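Local coordinates for protein yciO (Escherichia coli, PDB 1K7J) that is of uncertain cellular role but probably binds double-stranded RNA, at residues S2-I7 with E159-L164; Q19-V24 with E134-P139. All blocks are in the same frame, centred on the assembly; numbering follows the deposited sequence.

Contact 1. Residues S2-I7 with E159-L164; sequences SQFFYI and EIKDRL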
loop_
_atom_site.group_PDB
_atom_site.type_symbol
_atom_site.label_atom_id
_atom_site.label_comp_id
_atom_site.label_asym_id
_atom_site.label_seq_id
_atom_site.Cartn_x
_atom_site.Cartn_y
_atom_site.Cartn_z
ATOM N N SER A 2 -6.315 13.232 14.630
ATOM C CA SER A 2 -6.605 11.920 14.069
ATOM C C SER A 2 -7.300 11.002 15.064
ATOM O O SER A 2 -7.040 11.060 16.266
ATOM C CB SER A 2 -5.306 11.247 13.613
ATOM O OG SER A 2 -5.547 9.935 13.134
ATOM N N GLN A 3 -8.201 10.168 14.558
ATOM C CA GLN A 3 -8.863 9.194 15.409
ATOM C C GLN A 3 -7.820 8.093 15.570
ATOM O O GLN A 3 -6.902 7.984 14.751
ATOM C CB GLN A 3 -10.126 8.654 14.737
ATOM C CG GLN A 3 -11.343 9.541 14.942
ATOM C CD GLN A 3 -12.588 8.993 14.274
ATOM O OE1 GLN A 3 -12.847 9.259 13.101
ATOM N NE2 GLN A 3 -13.361 8.213 15.018
ATOM N N PHE A 4 -7.948 7.286 16.617
ATOM C CA PHE A 4 -6.985 6.220 16.886
ATOM C C PHE A 4 -7.744 4.951 17.277
ATOM O O PHE A 4 -8.403 4.908 18.318
ATOM C CB PHE A 4 -6.047 6.673 18.018
ATOM C CG PHE A 4 -4.801 5.841 18.165
ATOM C CD1 PHE A 4 -4.720 4.841 19.128
ATOM C CD2 PHE A 4 -3.697 6.071 17.349
ATOM C CE1 PHE A 4 -3.557 4.086 19.279
ATOM C CE2 PHE A 4 -2.530 5.319 17.492
ATOM C CZ PHE A 4 -2.459 4.326 18.458
ATOM N N PHE A 5 -7.659 3.927 16.431
ATOM C CA PHE A 5 -8.352 2.663 16.677
ATOM C C PHE A 5 -7.412 1.540 17.079
ATOM O O PHE A 5 -6.384 1.330 16.444
ATOM C CB PHE A 5 -9.080 2.166 15.420
ATOM C CG PHE A 5 -10.247 3.007 14.986
ATOM C CD1 PHE A 5 -10.706 4.074 15.750
ATOM C CD2 PHE A 5 -10.896 2.712 13.790
ATOM C CE1 PHE A 5 -11.797 4.835 15.324
ATOM C CE2 PHE A 5 -11.982 3.463 13.357
ATOM C CZ PHE A 5 -12.433 4.528 14.126
ATOM N N TYR A 6 -7.779 0.807 18.123
ATOM C CA TYR A 6 -6.998 -0.343 18.553
ATOM C C TYR A 6 -7.718 -1.531 17.939
ATOM O O TYR A 6 -8.800 -1.903 18.389
ATOM C CB TYR A 6 -7.011 -0.474 20.072
ATOM C CG TYR A 6 -6.064 0.460 20.777
ATOM C CD1 TYR A 6 -4.704 0.160 20.876
ATOM C CD2 TYR A 6 -6.525 1.638 21.357
ATOM C CE1 TYR A 6 -3.828 1.013 21.542
ATOM C CE2 TYR A 6 -5.659 2.498 22.023
ATOM C CZ TYR A 6 -4.314 2.178 22.113
ATOM O OH TYR A 6 -3.463 3.018 22.791
ATOM N N ILE A 7 -7.134 -2.115 16.899
ATOM C CA ILE A 7 -7.757 -3.257 16.244
ATOM C C ILE A 7 -6.910 -4.516 16.415
ATOM O O ILE A 7 -5.701 -4.498 16.182
ATOM C CB ILE A 7 -7.975 -2.973 14.735
ATOM C CG1 ILE A 7 -8.856 -1.729 14.569
ATOM C CG2 ILE A 7 -8.617 -4.179 14.057
ATOM C CD1 ILE A 7 -9.220 -1.402 13.126
ATOM N N GLU A 159 4.504 5.908 18.097
ATOM C CA GLU A 159 5.441 6.863 17.517
ATOM C C GLU A 159 4.734 7.534 16.341
ATOM O O GLU A 159 4.867 8.737 16.120
ATOM C CB GLU A 159 6.706 6.138 17.040
ATOM C CG GLU A 159 7.790 7.025 16.422
ATOM C CD GLU A 159 7.482 7.454 14.995
ATOM O OE1 GLU A 159 7.100 6.587 14.177
ATOM O OE2 GLU A 159 7.635 8.656 14.687
ATOM N N ILE A 160 3.968 6.743 15.593
ATOM C CA ILE A 160 3.232 7.256 14.446
ATOM C C ILE A 160 2.206 8.295 14.897
ATOM O O ILE A 160 2.036 9.335 14.257
ATOM C CB ILE A 160 2.524 6.105 13.693
ATOM C CG1 ILE A 160 3.582 5.204 13.042
ATOM C CG2 ILE A 160 1.564 6.665 12.653
ATOM C CD1 ILE A 160 3.022 3.969 12.367
ATOM N N LYS A 161 1.531 8.010 16.005
ATOM C CA LYS A 161 0.535 8.927 16.550
ATOM C C LYS A 161 1.207 10.246 16.932
ATOM O O LYS A 161 0.698 11.323 16.623
ATOM C CB LYS A 161 -0.138 8.297 17.774
ATOM C CG LYS A 161 -1.237 9.139 18.416
ATOM C CD LYS A 161 -1.939 8.342 19.513
ATOM C CE LYS A 161 -3.084 9.115 20.155
ATOM N NZ LYS A 161 -2.613 10.275 20.962
ATOM N N ASP A 162 2.361 10.160 17.590
ATOM C CA ASP A 162 3.078 11.364 18.004
ATOM C C ASP A 162 3.500 12.215 16.812
ATOM O O ASP A 162 3.460 13.444 16.868
ATOM C CB ASP A 162 4.330 11.008 18.815
ATOM C CG ASP A 162 4.010 10.339 20.137
ATOM O OD1 ASP A 162 2.933 10.618 20.708
ATOM O OD2 ASP A 162 4.849 9.543 20.616
ATOM N N ARG A 163 3.900 11.555 15.730
ATOM C CA ARG A 163 4.359 12.255 14.540
ATOM C C ARG A 163 3.293 12.748 13.569
ATOM O O ARG A 163 3.428 13.836 13.003
ATOM C CB ARG A 163 5.341 11.372 13.758
ATOM C CG ARG A 163 5.827 12.001 12.451
ATOM C CD ARG A 163 6.584 11.002 11.581
ATOM N NE ARG A 163 7.758 10.457 12.259
ATOM C CZ ARG A 163 8.814 11.175 12.630
ATOM N NH1 ARG A 163 8.851 12.483 12.395
ATOM N NH2 ARG A 163 9.843 10.584 13.226
ATOM N N LEU A 164 2.230 11.971 13.383
ATOM C CA LEU A 164 1.218 12.338 12.397
ATOM C C LEU A 164 -0.230 12.552 12.817
ATOM O O LEU A 164 -1.086 12.736 11.952
ATOM C CB LEU A 164 1.232 11.295 11.276
ATOM C CG LEU A 164 2.558 11.096 10.541
ATOM C CD1 LEU A 164 2.473 9.867 9.640
ATOM C CD2 LEU A 164 2.880 12.342 9.734
#
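F4 on the first strand and K161 on helix 157-164 make this contact alone, the aliphatic part of the lysine passing over one face of the phenyl ring, the two side chains crossing at about a right angle. The tight spot is K161 CD, 3.6 Å from F4 CD2 and 3.9 Å from the centroid of the F4 ring, 23° off its normal: a CH-pi contact displaced toward the ring's rim. Nearer the helix, K161 CB reaches F4 CE2 at 3.8 Å. With CG anti to the backbone N in both residues, both side chains leave their backbones toward the other segment. Beyond CE the packing slackens: a bend at chi4 (-69°) carries K161 NZ 5.9 Å from the F4 centroid, at most a weak cation-pi attraction, and its ion pair with E165 is also long and weak. On the strand itself, F4 CE1 stands 3.5 Å above the ring plane of Y6. An alanine at F4 is likely to strip the lysine methylenes of their aromatic cover, leaving K161 freer to turn and Y6 without the F4 edge over it. Such surface packing joins the edge strand of the mixed sheet to the helix that leads into 170-173, the strand beside it, in this YrdC-like fold.

Contact 2. Residues Q19-V24 with E134-P139; sequences QAVEIV and EALGEP
L136 O, on the last residue of helix 127-136, accepts a hydrogen bond from R25 NH2, on the last residue of helix 14-25, a polar bond beside an otherwise apolar interface. The next residue, G137, leaves the helix with phi at 91°, and a side chain there would press against this same carbonyl oxygen. The rest is hydrocarbon, and V21 does most of the work by dividing its two methyls between neighbouring residues. V21 CG2 butts against A135 CB at 3.5 Å, the closest approach between the segments. V21 CG1, anti to its own backbone N (chi1 168°), is aimed instead at L136, where it comes 3.9 Å from the CA of that residue. Both methyls also lie 4.0 Å from L136 N, so the valine fork rests on the backbone of helix 127-136 as well as on its side chains. The backbones are correspondingly near, with V21 CA and L136 CA 5.9 Å apart. L136 CD1 fills in further along, 4.2 Å from V21 CG1 and 4.2 Å from V24 CG1, so one leucine methyl touches two residues a helical turn apart. V21, V24 and L136 are buried; A135 lies closer to the surface. V24 and A20 also pack on the sheet, against I30 and against L170 and I172 respectively. Helix 14-25 is the connection of a beta-alpha-beta crossover between parallel strands 3-6 and 30-34, with 170-173 between them, and here that crossover helix packs against the C-terminal end of helix 127-136.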
loop_
_atom_site.group_PDB
_atom_site.type_symbol
_atom_site.label_atom_id
_atom_site.label_comp_id
_atom_site.label_asym_id
_atom_site.label_seq_id
_atom_site.Cartn_x
_atom_site.Cartn_y
_atom_site.Cartn_z
ATOM N N GLN A 19 -15.835 1.231 10.340
ATOM C CA GLN A 19 -15.710 2.658 10.611
ATOM C C GLN A 19 -14.502 3.239 9.876
ATOM O O GLN A 19 -14.556 4.355 9.361
ATOM C CB GLN A 19 -15.585 2.914 12.114
ATOM C CG GLN A 19 -16.903 2.800 12.858
ATOM C CD GLN A 19 -16.762 3.093 14.338
ATOM O OE1 GLN A 19 -16.131 4.075 14.730
ATOM N NE2 GLN A 19 -17.362 2.247 15.170
ATOM N N ALA A 20 -13.415 2.476 9.822
ATOM C CA ALA A 20 -12.211 2.926 9.134
ATOM C C ALA A 20 -12.506 3.106 7.648
ATOM O O ALA A 20 -12.108 4.098 7.038
ATOM C CB ALA A 20 -11.085 1.912 9.326
ATOM N N VAL A 21 -13.213 2.142 7.069
ATOM C CA VAL A 21 -13.557 2.206 5.654
ATOM C C VAL A 21 -14.483 3.389 5.363
ATOM O O VAL A 21 -14.386 4.016 4.307
ATOM C CB VAL A 21 -14.208 0.883 5.185
ATOM C CG1 VAL A 21 -14.832 1.057 3.804
ATOM C CG2 VAL A 21 -13.153 -0.215 5.135
ATOM N N GLU A 22 -15.377 3.706 6.294
ATOM C CA GLU A 22 -16.274 4.831 6.073
ATOM C C GLU A 22 -15.467 6.128 6.036
ATOM O O GLU A 22 -15.786 7.048 5.282
ATOM C CB GLU A 22 -17.345 4.899 7.164
ATOM C CG GLU A 22 -18.430 5.920 6.868
ATOM C CD GLU A 22 -18.958 5.819 5.442
ATOM O OE1 GLU A 22 -19.434 4.729 5.052
ATOM O OE2 GLU A 22 -18.890 6.832 4.708
ATOM N N ILE A 23 -14.419 6.197 6.851
ATOM C CA ILE A 23 -13.559 7.372 6.873
ATOM C C ILE A 23 -12.862 7.482 5.515
ATOM O O ILE A 23 -12.745 8.571 4.951
ATOM C CB ILE A 23 -12.518 7.269 8.013
ATOM C CG1 ILE A 23 -13.229 7.459 9.358
ATOM C CG2 ILE A 23 -11.410 8.300 7.820
ATOM C CD1 ILE A 23 -12.391 7.098 10.576
ATOM N N VAL A 24 -12.410 6.348 4.985
ATOM C CA VAL A 24 -11.753 6.331 3.681
ATOM C C VAL A 24 -12.730 6.766 2.582
ATOM O O VAL A 24 -12.384 7.566 1.714
ATOM C CB VAL A 24 -11.208 4.915 3.349
ATOM C CG1 VAL A 24 -10.745 4.845 1.888
ATOM C CG2 VAL A 24 -10.054 4.581 4.278
ATOM N N GLU A 134 -11.462 -5.836 1.896
ATOM C CA GLU A 134 -12.708 -6.563 1.686
ATOM C C GLU A 134 -13.901 -5.633 1.887
ATOM O O GLU A 134 -14.862 -5.663 1.118
ATOM C CB GLU A 134 -12.816 -7.740 2.658
ATOM C CG GLU A 134 -14.007 -8.647 2.386
ATOM C CD GLU A 134 -14.142 -9.756 3.414
ATOM O OE1 GLU A 134 -13.109 -10.351 3.788
ATOM O OE2 GLU A 134 -15.282 -10.039 3.839
ATOM N N ALA A 135 -13.840 -4.804 2.924
ATOM C CA ALA A 135 -14.930 -3.880 3.212
ATOM C C ALA A 135 -15.001 -2.742 2.196
ATOM O O ALA A 135 -16.092 -2.306 1.823
ATOM C CB ALA A 135 -14.775 -3.316 4.622
ATOM N N LEU A 136 -13.844 -2.266 1.744
ATOM C CA LEU A 136 -13.804 -1.171 0.775
ATOM C C LEU A 136 -14.349 -1.606 -0.586
ATOM O O LEU A 136 -15.066 -0.852 -1.243
ATOM C CB LEU A 136 -12.373 -0.644 0.627
ATOM C CG LEU A 136 -12.167 0.550 -0.315
ATOM C CD1 LEU A 136 -13.017 1.729 0.130
ATOM C CD2 LEU A 136 -10.694 0.929 -0.325
ATOM N N GLY A 137 -14.000 -2.817 -1.011
ATOM C CA GLY A 137 -14.510 -3.319 -2.277
ATOM C C GLY A 137 -13.664 -3.039 -3.502
ATOM O O GLY A 137 -13.983 -3.499 -4.600
ATOM N N GLU A 138 -12.600 -2.269 -3.319
ATOM C CA GLU A 138 -11.687 -1.944 -4.409
ATOM C C GLU A 138 -10.332 -1.616 -3.792
ATOM O O GLU A 138 -10.208 -1.551 -2.566
ATOM C CB GLU A 138 -12.210 -0.753 -5.224
ATOM C CG GLU A 138 -12.386 0.541 -4.437
ATOM C CD GLU A 138 -12.761 1.719 -5.328
ATOM O OE1 GLU A 138 -13.253 1.484 -6.453
ATOM O OE2 GLU A 138 -12.576 2.878 -4.899
ATOM N N PRO A 139 -9.300 -1.411 -4.626
ATOM C CA PRO A 139 -7.970 -1.093 -4.100
ATOM C C PRO A 139 -7.933 0.213 -3.328
ATOM O O PRO A 139 -8.784 1.082 -3.499
ATOM C CB PRO A 139 -7.103 -1.018 -5.358
ATOM C CG PRO A 139 -7.794 -1.941 -6.302
ATOM C CD PRO A 139 -9.247 -1.595 -6.085
#

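Overall arrangement
Strand 3-6 and helix 14-25, consecutive in the chain, tie the two contacts together. F4 faces helix 157-164 in contact 1, while Q3 and F5, pointing to the other side of the strand, meet the helix that carries contact 2: Q3 OE1 lies 3.4 Å from I23 CD1, and F5 CE2 is 3.9 Å from A20 N. The centres of the two contacts are about 18 Å apart. Contact 1 is a surface feature, its centre about 18 Å from that of the chain; contact 2 is buried, its centre about 14 Å from the centre of the chain. Together they place helices on opposite faces of the sheet near its 3-6 edge. Neither includes a bound ligand.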